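Local coordinates for protein 2-aminomuconate 6-semialdehyde dehydrogenase (Burkholderia cenocepacia, PDB 4U3W) that probably oxidises 2-aminomuconate 6-semialdehyde to 2-aminomuconate with NAD+ as cofactor, as a tetrameric member of the aldehyde dehydrogenase family, at residues A[241-252]-A[267-275]; A[309-319]-A[409-420]. All coordinates share one frame; numbering follows the deposited sequence.

Contact 1: A[241-252]-A[267-275]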
loop_
_atom_site.group_PDB
_atom_site.type_symbol
_atom_site.label_atom_id
_atom_site.label_comp_id
_atom_site.label_asym_id
_atom_site.label_seq_id
_atom_site.Cartn_x
_atom_site.Cartn_y
_atom_site.Cartn_z
ATOM N N PRO A 241 -23.566 27.626 -0.225
ATOM C CA PRO A 241 -23.832 26.458 -1.063
ATOM C C PRO A 241 -22.708 26.117 -2.060
ATOM O O PRO A 241 -22.776 25.070 -2.676
ATOM C CB PRO A 241 -25.124 26.835 -1.792
ATOM C CG PRO A 241 -25.172 28.328 -1.755
ATOM C CD PRO A 241 -24.410 28.790 -0.567
ATOM N N ASP A 242 -21.725 26.992 -2.253
ATOM C CA ASP A 242 -20.700 26.708 -3.245
ATOM C C ASP A 242 -19.355 26.239 -2.644
ATOM O O ASP A 242 -18.346 26.104 -3.379
ATOM C CB ASP A 242 -20.481 27.949 -4.097
ATOM C CG ASP A 242 -21.743 28.337 -4.876
ATOM O OD1 ASP A 242 -22.496 27.432 -5.285
ATOM O OD2 ASP A 242 -22.001 29.543 -4.988
ATOM N N ILE A 243 -19.292 26.030 -1.327
ATOM C CA ILE A 243 -18.081 25.409 -0.774
ATOM C C ILE A 243 -18.198 23.927 -1.007
ATOM O O ILE A 243 -19.295 23.397 -1.161
ATOM C CB ILE A 243 -17.879 25.623 0.748
ATOM C CG1 ILE A 243 -19.141 25.163 1.457
ATOM C CG2 ILE A 243 -17.546 27.056 1.049
ATOM C CD1 ILE A 243 -18.953 24.800 2.870
ATOM N N SER A 244 -17.070 23.239 -1.026
ATOM C CA SER A 244 -17.085 21.794 -1.274
ATOM C C SER A 244 -16.964 20.975 0.029
ATOM O O SER A 244 -17.361 19.818 0.100
ATOM C CB SER A 244 -15.913 21.421 -2.194
ATOM O OG SER A 244 -15.899 22.266 -3.325
ATOM N N ALA A 245 -16.380 21.579 1.046
ATOM C CA ALA A 245 -16.081 20.848 2.282
ATOM C C ALA A 245 -15.855 21.847 3.388
ATOM O O ALA A 245 -15.489 22.989 3.089
ATOM C CB ALA A 245 -14.819 19.992 2.127
ATOM N N ILE A 246 -16.022 21.405 4.644
ATOM C CA ILE A 246 -15.658 22.206 5.806
ATOM C C ILE A 246 -14.693 21.345 6.648
ATOM O O ILE A 246 -15.010 20.194 6.933
ATOM C CB ILE A 246 -16.848 22.569 6.695
ATOM C CG1 ILE A 246 -17.779 23.543 5.981
ATOM C CG2 ILE A 246 -16.378 23.256 8.007
ATOM C CD1 ILE A 246 -17.123 24.945 5.813
ATOM N N THR A 247 -13.542 21.899 7.013
ATOM C CA THR A 247 -12.660 21.228 7.991
ATOM C C THR A 247 -12.701 22.146 9.180
ATOM O O THR A 247 -12.781 23.396 9.070
ATOM C CB THR A 247 -11.241 20.963 7.433
ATOM O OG1 THR A 247 -10.481 20.181 8.388
ATOM C CG2 THR A 247 -10.525 22.285 7.191
ATOM N N PHE A 248 -12.803 21.538 10.343
ATOM C CA PHE A 248 -13.072 22.323 11.522
ATOM C C PHE A 248 -12.348 21.671 12.708
ATOM O O PHE A 248 -12.372 20.465 12.834
ATOM C CB PHE A 248 -14.577 22.428 11.788
ATOM C CG PHE A 248 -14.904 23.024 13.144
ATOM C CD1 PHE A 248 -14.776 24.389 13.382
ATOM C CD2 PHE A 248 -15.317 22.194 14.213
ATOM C CE1 PHE A 248 -15.054 24.925 14.662
ATOM C CE2 PHE A 248 -15.618 22.724 15.479
ATOM C CZ PHE A 248 -15.480 24.080 15.712
ATOM N N THR A 249 -11.688 22.470 13.533
ATOM C CA THR A 249 -11.119 21.963 14.798
ATOM C C THR A 249 -11.717 22.837 15.904
ATOM O O THR A 249 -11.622 24.061 15.823
ATOM C CB THR A 249 -9.581 22.031 14.793
ATOM O OG1 THR A 249 -9.072 21.243 13.691
ATOM C CG2 THR A 249 -8.957 21.487 16.133
ATOM N N GLY A 250 -12.343 22.237 16.915
ATOM C CA GLY A 250 -12.903 23.039 18.002
ATOM C C GLY A 250 -13.921 22.305 18.855
ATOM O O GLY A 250 -13.898 21.079 18.942
ATOM N N GLU A 251 -14.858 23.035 19.467
ATOM C CA GLU A 251 -15.773 22.359 20.392
ATOM C C GLU A 251 -16.718 21.393 19.667
ATOM O O GLU A 251 -17.140 21.663 18.517
ATOM C CB GLU A 251 -16.631 23.371 21.168
ATOM C CG GLU A 251 -15.949 24.128 22.237
ATOM C CD GLU A 251 -16.972 25.029 22.932
ATOM O OE1 GLU A 251 -17.787 24.514 23.726
ATOM O OE2 GLU A 251 -17.018 26.224 22.599
ATOM N N SER A 252 -17.064 20.294 20.342
ATOM C CA SER A 252 -17.965 19.289 19.780
ATOM C C SER A 252 -19.359 19.880 19.437
ATOM O O SER A 252 -19.954 19.505 18.417
ATOM C CB SER A 252 -18.124 18.099 20.746
ATOM O OG SER A 252 -16.887 17.373 20.890
ATOM N N LYS A 267 -22.097 18.501 2.040
ATOM C CA LYS A 267 -20.694 18.868 1.935
ATOM C C LYS A 267 -19.864 17.870 2.692
ATOM O O LYS A 267 -20.280 17.357 3.734
ATOM C CB LYS A 267 -20.421 20.271 2.492
ATOM C CG LYS A 267 -21.344 21.341 1.876
ATOM C CD LYS A 267 -21.276 21.348 0.339
ATOM C CE LYS A 267 -22.077 22.520 -0.263
ATOM N NZ LYS A 267 -21.936 22.594 -1.764
ATOM N N GLU A 268 -18.658 17.631 2.205
ATOM C CA GLU A 268 -17.716 16.879 3.029
ATOM C C GLU A 268 -17.388 17.629 4.310
ATOM O O GLU A 268 -17.436 18.869 4.368
ATOM C CB GLU A 268 -16.437 16.590 2.250
ATOM C CG GLU A 268 -16.468 15.243 1.567
ATOM C CD GLU A 268 -16.230 14.142 2.596
ATOM O OE1 GLU A 268 -16.404 14.434 3.812
ATOM O OE2 GLU A 268 -15.856 13.021 2.203
ATOM N N VAL A 269 -17.106 16.864 5.353
ATOM C CA VAL A 269 -16.727 17.411 6.640
ATOM C C VAL A 269 -15.574 16.615 7.243
ATOM O O VAL A 269 -15.544 15.382 7.151
ATOM C CB VAL A 269 -17.914 17.405 7.654
ATOM C CG1 VAL A 269 -18.912 18.562 7.381
ATOM C CG2 VAL A 269 -18.632 16.068 7.616
ATOM N N SER A 270 -14.661 17.337 7.868
ATOM C CA SER A 270 -13.612 16.738 8.690
ATOM C C SER A 270 -13.544 17.474 10.025
ATOM O O SER A 270 -13.268 18.684 10.073
ATOM C CB SER A 270 -12.249 16.770 7.959
ATOM O OG SER A 270 -11.216 16.080 8.724
ATOM N N PHE A 271 -13.764 16.748 11.121
ATOM C CA PHE A 271 -13.858 17.388 12.451
ATOM C C PHE A 271 -12.842 16.866 13.456
ATOM O O PHE A 271 -12.685 15.667 13.593
ATOM C CB PHE A 271 -15.253 17.174 13.074
ATOM C CG PHE A 271 -16.364 17.812 12.330
ATOM C CD1 PHE A 271 -16.165 18.963 11.574
ATOM C CD2 PHE A 271 -17.632 17.245 12.384
ATOM C CE1 PHE A 271 -17.252 19.553 10.899
ATOM C CE2 PHE A 271 -18.717 17.823 11.712
ATOM C CZ PHE A 271 -18.520 18.981 10.959
ATOM N N GLU A 272 -12.179 17.764 14.172
ATOM C CA GLU A 272 -11.361 17.387 15.312
ATOM C C GLU A 272 -11.932 18.158 16.510
ATOM O O GLU A 272 -11.824 19.397 16.556
ATOM C CB GLU A 272 -9.895 17.739 15.070
ATOM C CG GLU A 272 -9.277 16.945 13.902
ATOM C CD GLU A 272 -8.045 17.630 13.263
ATOM O OE1 GLU A 272 -7.671 18.767 13.683
ATOM O OE2 GLU A 272 -7.418 17.007 12.365
ATOM N N LEU A 273 -12.593 17.454 17.433
ATOM C CA LEU A 273 -13.508 18.148 18.350
ATOM C C LEU A 273 -12.999 18.026 19.816
ATOM O O LEU A 273 -11.775 17.984 20.050
ATOM C CB LEU A 273 -14.929 17.621 18.188
ATOM C CG LEU A 273 -15.513 17.732 16.743
ATOM C CD1 LEU A 273 -16.895 17.127 16.638
ATOM C CD2 LEU A 273 -15.531 19.175 16.242
ATOM N N GLY A 274 -13.908 17.993 20.796
ATOM C CA GLY A 274 -13.454 18.030 22.190
ATOM C C GLY A 274 -12.875 16.716 22.685
ATOM O O GLY A 274 -12.897 15.693 21.971
ATOM N N GLY A 275 -12.312 16.737 23.901
ATOM C CA GLY A 275 -11.894 15.509 24.543
ATOM C C GLY A 275 -11.933 15.672 26.078
ATOM O O GLY A 275 -11.957 16.796 26.599
#
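Ala245 to Thr249 pair with Glu268 to Glu272 as parallel strands, their axes 4.7 Å apart and only 5° from parallel. With helix 252-261 between them they form a beta-alpha-beta unit of the Rossmann-like domain that binds the cofactor in this family. Backbone bonds alternate from Ile246 N to Gly250 N. Before the strands, Lys267 reaches back to the loop. Its chain bends at chi2 (-55°), and Lys267 NZ donates to Pro241 O and Ile243 O, both at 2.8 Å. On the face of Phe248 and Phe271, Phe271 CD1 lies 3.8 Å from Phe248 CB. Leu273 CD2 meets the edge of the Phe248 ring, 3.6 Å from Phe248 CE2, and the two side chains cross at about a right angle. Helix 252-261 covers this face. The face of Thr247, Thr249, Ser270 and Glu272 is largely polar. Thr249 OG1 donates to Glu272 OE1 at 2.8 Å, coming from above the carboxylate plane, while Trp181 binds OE2. Lys182 bonds to both Thr247 and Thr249. Glu272 to Gly275 read Glu-Leu-Gly-Gly, the aldehyde dehydrogenase glutamate signature. Past the strands, Ser252 OG bonds to Leu479 O and accepts Gly274 N at 3.0 Å.

Contact 2: A[309-319]-A[409-420]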
loop_
_atom_site.group_PDB
_atom_site.type_symbol
_atom_site.label_atom_id
_atom_site.label_comp_id
_atom_site.label_asym_id
_atom_site.label_seq_id
_atom_site.Cartn_x
_atom_site.Cartn_y
_atom_site.Cartn_z
ATOM N N SER A 309 -4.407 16.116 29.285
ATOM C CA SER A 309 -4.931 15.140 30.201
ATOM C C SER A 309 -5.612 15.855 31.369
ATOM O O SER A 309 -4.931 16.361 32.257
ATOM C CB SER A 309 -3.796 14.222 30.734
ATOM O OG SER A 309 -2.825 15.005 31.430
ATOM N N GLU A 310 -6.948 15.859 31.400
ATOM C CA GLU A 310 -7.655 16.441 32.527
ATOM C C GLU A 310 -8.078 15.375 33.537
ATOM O O GLU A 310 -8.470 15.737 34.638
ATOM C CB GLU A 310 -8.886 17.269 32.035
ATOM C CG GLU A 310 -8.399 18.516 31.293
ATOM C CD GLU A 310 -9.538 19.534 30.931
ATOM O OE1 GLU A 310 -10.736 19.220 31.132
ATOM O OE2 GLU A 310 -9.203 20.640 30.472
ATOM N N ARG A 311 -7.971 14.076 33.173
ATOM C CA ARG A 311 -8.169 12.955 34.116
ATOM C C ARG A 311 -6.835 12.235 34.195
ATOM O O ARG A 311 -6.158 12.045 33.169
ATOM C CB ARG A 311 -9.249 11.938 33.669
ATOM C CG ARG A 311 -10.658 12.527 33.421
ATOM C CD ARG A 311 -11.634 11.440 32.982
ATOM N NE ARG A 311 -11.486 11.085 31.542
ATOM C CZ ARG A 311 -11.712 9.862 31.059
ATOM N NH1 ARG A 311 -12.031 8.869 31.885
ATOM N NH2 ARG A 311 -11.599 9.616 29.752
ATOM N N VAL A 312 -6.435 11.884 35.408
ATOM C CA VAL A 312 -5.242 11.041 35.615
ATOM C C VAL A 312 -5.630 9.870 36.521
ATOM O O VAL A 312 -6.335 10.082 37.521
ATOM C CB VAL A 312 -4.062 11.834 36.270
ATOM C CG1 VAL A 312 -2.784 10.940 36.366
ATOM C CG2 VAL A 312 -3.773 13.106 35.460
ATOM N N TYR A 313 -5.208 8.641 36.159
ATOM C CA TYR A 313 -5.424 7.478 37.020
ATOM C C TYR A 313 -4.078 6.845 37.376
ATOM O O TYR A 313 -3.321 6.487 36.497
ATOM C CB TYR A 313 -6.319 6.417 36.367
ATOM C CG TYR A 313 -7.709 6.952 35.940
ATOM C CD1 TYR A 313 -8.750 7.093 36.849
ATOM C CD2 TYR A 313 -7.946 7.294 34.622
ATOM C CE1 TYR A 313 -10.036 7.575 36.445
ATOM C CE2 TYR A 313 -9.213 7.789 34.196
ATOM C CZ TYR A 313 -10.236 7.925 35.125
ATOM O OH TYR A 313 -11.418 8.383 34.642
ATOM N N VAL A 314 -3.810 6.698 38.671
ATOM C CA VAL A 314 -2.506 6.206 39.131
ATOM C C VAL A 314 -2.740 4.972 39.997
ATOM O O VAL A 314 -3.622 4.967 40.853
ATOM C CB VAL A 314 -1.739 7.295 39.918
ATOM C CG1 VAL A 314 -0.371 6.793 40.415
ATOM C CG2 VAL A 314 -1.570 8.553 39.034
ATOM N N GLU A 315 -1.974 3.914 39.741
ATOM C CA GLU A 315 -2.162 2.682 40.477
ATOM C C GLU A 315 -1.896 2.949 41.969
ATOM O O GLU A 315 -0.926 3.638 42.326
ATOM C CB GLU A 315 -1.262 1.569 39.932
ATOM C CG GLU A 315 -1.682 0.201 40.383
ATOM C CD GLU A 315 -0.783 -0.901 39.766
ATOM O OE1 GLU A 315 0.008 -0.609 38.840
ATOM O OE2 GLU A 315 -0.883 -2.027 40.250
ATOM N N ARG A 316 -2.748 2.398 42.829
ATOM C CA ARG A 316 -2.784 2.820 44.231
ATOM C C ARG A 316 -1.421 2.789 44.989
ATOM O O ARG A 316 -1.164 3.703 45.752
ATOM C CB ARG A 316 -3.825 1.981 45.007
ATOM C CG ARG A 316 -4.223 2.573 46.348
ATOM C CD ARG A 316 -5.280 1.730 47.015
ATOM N NE ARG A 316 -6.499 1.632 46.219
ATOM C CZ ARG A 316 -7.451 2.559 46.192
ATOM N NH1 ARG A 316 -7.321 3.682 46.884
ATOM N NH2 ARG A 316 -8.532 2.373 45.455
ATOM N N PRO A 317 -0.537 1.776 44.771
ATOM C CA PRO A 317 0.687 1.834 45.592
ATOM C C PRO A 317 1.606 3.061 45.381
ATOM O O PRO A 317 2.390 3.373 46.273
ATOM C CB PRO A 317 1.440 0.553 45.195
ATOM C CG PRO A 317 0.397 -0.359 44.719
ATOM C CD PRO A 317 -0.620 0.509 44.017
ATOM N N ILE A 318 1.518 3.767 44.250
ATOM C CA ILE A 318 2.343 4.953 44.084
ATOM C C ILE A 318 1.509 6.239 44.058
ATOM O O ILE A 318 2.035 7.310 43.734
ATOM C CB ILE A 318 3.189 4.893 42.773
ATOM C CG1 ILE A 318 2.305 4.633 41.554
ATOM C CG2 ILE A 318 4.312 3.842 42.860
ATOM C CD1 ILE A 318 2.971 5.050 40.244
ATOM N N PHE A 319 0.212 6.135 44.358
ATOM C CA PHE A 319 -0.698 7.288 44.179
ATOM C C PHE A 319 -0.269 8.502 45.019
ATOM O O PHE A 319 -0.080 9.602 44.488
ATOM C CB PHE A 319 -2.149 6.874 44.510
ATOM C CG PHE A 319 -3.145 8.026 44.556
ATOM C CD1 PHE A 319 -3.677 8.568 43.388
ATOM C CD2 PHE A 319 -3.578 8.528 45.761
ATOM C CE1 PHE A 319 -4.616 9.611 43.455
ATOM C CE2 PHE A 319 -4.492 9.562 45.818
ATOM C CZ PHE A 319 -5.005 10.114 44.655
ATOM N N ILE A 409 -12.818 21.050 30.377
ATOM C CA ILE A 409 -12.648 22.392 30.976
ATOM C C ILE A 409 -11.756 23.303 30.117
ATOM O O ILE A 409 -12.034 24.499 29.979
ATOM C CB ILE A 409 -12.072 22.288 32.398
ATOM C CG1 ILE A 409 -13.047 21.527 33.278
ATOM C CG2 ILE A 409 -11.824 23.654 32.970
ATOM C CD1 ILE A 409 -12.450 21.107 34.709
ATOM N N PHE A 410 -10.704 22.720 29.518
ATOM C CA PHE A 410 -9.799 23.429 28.602
ATOM C C PHE A 410 -9.021 24.527 29.344
ATOM O O PHE A 410 -8.817 25.645 28.828
ATOM C CB PHE A 410 -10.585 24.003 27.385
ATOM C CG PHE A 410 -9.846 23.861 26.060
ATOM C CD1 PHE A 410 -9.814 22.628 25.394
ATOM C CD2 PHE A 410 -9.196 24.954 25.469
ATOM C CE1 PHE A 410 -9.101 22.468 24.151
ATOM C CE2 PHE A 410 -8.509 24.834 24.202
ATOM C CZ PHE A 410 -8.447 23.574 23.555
ATOM N N GLY A 411 -8.609 24.188 30.571
ATOM C CA GLY A 411 -7.734 24.983 31.425
ATOM C C GLY A 411 -6.621 24.099 32.029
ATOM O O GLY A 411 -6.565 22.896 31.713
ATOM N N PRO A 412 -5.729 24.697 32.850
ATOM C CA PRO A 412 -4.551 24.030 33.432
ATOM C C PRO A 412 -4.934 23.292 34.692
ATOM O O PRO A 412 -4.693 23.747 35.807
ATOM C CB PRO A 412 -3.583 25.188 33.749
ATOM C CG PRO A 412 -4.572 26.370 34.090
ATOM C CD PRO A 412 -5.746 26.156 33.122
ATOM N N VAL A 413 -5.537 22.130 34.489
ATOM C CA VAL A 413 -6.073 21.372 35.600
ATOM C C VAL A 413 -6.067 19.882 35.253
ATOM O O VAL A 413 -6.177 19.484 34.082
ATOM C CB VAL A 413 -7.502 21.869 35.955
ATOM C CG1 VAL A 413 -8.504 21.587 34.804
ATOM C CG2 VAL A 413 -7.974 21.285 37.261
ATOM N N CYS A 414 -5.861 19.057 36.273
ATOM C CA CYS A 414 -6.078 17.632 36.151
ATOM C C CYS A 414 -6.639 17.157 37.475
ATOM O O CYS A 414 -6.292 17.703 38.526
ATOM C CB CYS A 414 -4.769 16.871 35.812
ATOM S SG CYS A 414 -3.386 17.082 36.955
ATOM N N HIS A 415 -7.495 16.139 37.401
ATOM C CA HIS A 415 -7.930 15.387 38.564
ATOM C C HIS A 415 -7.100 14.061 38.604
ATOM O O HIS A 415 -6.888 13.435 37.585
ATOM C CB HIS A 415 -9.443 15.091 38.511
ATOM C CG HIS A 415 -9.918 14.195 39.618
ATOM N ND1 HIS A 415 -9.924 12.815 39.513
ATOM C CD2 HIS A 415 -10.390 14.473 40.859
ATOM C CE1 HIS A 415 -10.369 12.285 40.642
ATOM N NE2 HIS A 415 -10.649 13.268 41.477
ATOM N N ILE A 416 -6.678 13.628 39.785
ATOM C CA ILE A 416 -5.921 12.351 39.932
ATOM C C ILE A 416 -6.731 11.383 40.814
ATOM O O ILE A 416 -7.174 11.771 41.908
ATOM C CB ILE A 416 -4.504 12.622 40.540
ATOM C CG1 ILE A 416 -3.910 13.850 39.827
ATOM C CG2 ILE A 416 -3.530 11.360 40.423
ATOM C CD1 ILE A 416 -2.533 14.277 40.240
ATOM N N ALA A 417 -6.936 10.139 40.346
ATOM C CA ALA A 417 -7.618 9.108 41.159
ATOM C C ALA A 417 -6.767 7.872 41.215
ATOM O O ALA A 417 -5.987 7.636 40.300
ATOM C CB ALA A 417 -8.995 8.754 40.607
ATOM N N PRO A 418 -6.897 7.084 42.308
ATOM C CA PRO A 418 -6.220 5.783 42.372
ATOM C C PRO A 418 -6.974 4.695 41.621
ATOM O O PRO A 418 -8.206 4.791 41.564
ATOM C CB PRO A 418 -6.221 5.464 43.867
ATOM C CG PRO A 418 -7.515 6.107 44.356
ATOM C CD PRO A 418 -7.675 7.370 43.530
ATOM N N PHE A 419 -6.270 3.673 41.122
ATOM C CA PHE A 419 -6.942 2.473 40.635
ATOM C C PHE A 419 -6.224 1.234 41.177
ATOM O O PHE A 419 -5.072 1.321 41.639
ATOM C CB PHE A 419 -7.036 2.463 39.087
ATOM C CG PHE A 419 -5.735 2.224 38.363
ATOM C CD1 PHE A 419 -4.893 3.294 38.059
ATOM C CD2 PHE A 419 -5.384 0.956 37.914
ATOM C CE1 PHE A 419 -3.704 3.114 37.356
ATOM C CE2 PHE A 419 -4.172 0.736 37.218
ATOM C CZ PHE A 419 -3.324 1.818 36.933
ATOM N N ASP A 420 -6.899 0.087 41.131
ATOM C CA ASP A 420 -6.313 -1.148 41.651
ATOM C C ASP A 420 -5.942 -2.189 40.616
ATOM O O ASP A 420 -5.030 -2.964 40.847
ATOM C CB ASP A 420 -7.272 -1.769 42.671
ATOM C CG ASP A 420 -7.470 -0.876 43.867
ATOM O OD1 ASP A 420 -6.455 -0.569 44.536
ATOM O OD2 ASP A 420 -8.622 -0.425 44.075
HETATM O O HOH W 1 -9.274 11.185 37.261
HETATM O O HOH W 2 -2.562 -2.440 42.192
#
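Strands 309-315 and 413-419 run parallel from Arg311-His415 to Glu315-Phe419, and the axes of the two strand segments cross at -35°, inside the seven-stranded mixed sheet of the catalytic domain. Backbone bonds alternate along the pair, from His415 N on Glu310 O to Arg316 N on Phe419 O.

Charged groups hold both ends. At one end, the extended side chain of Glu310 reaches the turn before strand 413-419. Ile409 N donates to Glu310 OE1 at 2.9 Å, and Phe410 N to Glu310 OE2 at 2.7 Å, each on a syn lone pair. Lys276 adds a salt bridge to OE1. At the other end, Arg316 grips Asp420 side-on. In this salt bridge Arg316 NE lies 2.8 Å from Asp420 OD1, and Arg316 NH2 3.1 Å from Asp420 OD2. Both oxygens sit in the guanidinium plane. Pro418 CB covers one face of that group.

Apolar contacts fill both faces of the sheet. Toward helix 319-331, Val314 CG2 lies 3.7 Å from Ile416 CG2, the two side chains pointing the same way. The Phe319 ring takes Pro418 CD over one face, 4.1 Å from its centroid. Toward helix 422-430, Phe419 CG sits between its own backbone N and carbonyl carbon (chi1 72°). This lays the ring along the neighbouring strand, where Glu315 CB covers a face 4.0 Å from the centroid. Tyr313 CB packs on the same ring.

Two waters bridge the strands. One links Val312 O and His415 ND1, while His415 NE2 bonds to Leu398 N. Another donates to Glu315 OE2, at 2.6 Å, and to Asp420 O; Glu315 OE1 bonds to Ala283 N.

The Glu310 carboxylate is buried, yet two backbone N-H groups and a lysine satisfy it. This would favour its anionic form and fixes the turn at Ile409 and Phe410 against the sheet.

How the contacts relate
Contact 1 comes first along the chain and closes before contact 2 opens. Their centres are 31 Å apart, and their nearest atoms come within about 5 Å without touching. They lie in different sheets. Contact 1 is in the sheet where strand 245-249 also pairs with strand 153-169, and contact 2 is in the seven-stranded sheet. The chain passes from one sheet to the next through residues 273-276, into strand 277-281, which pairs with strand 309-315. In this short connection Gly275 N bonds to Glu408 OE2, just before segment 409-420. The connection thus ties the probable cofactor-binding domain to the catalytic domain.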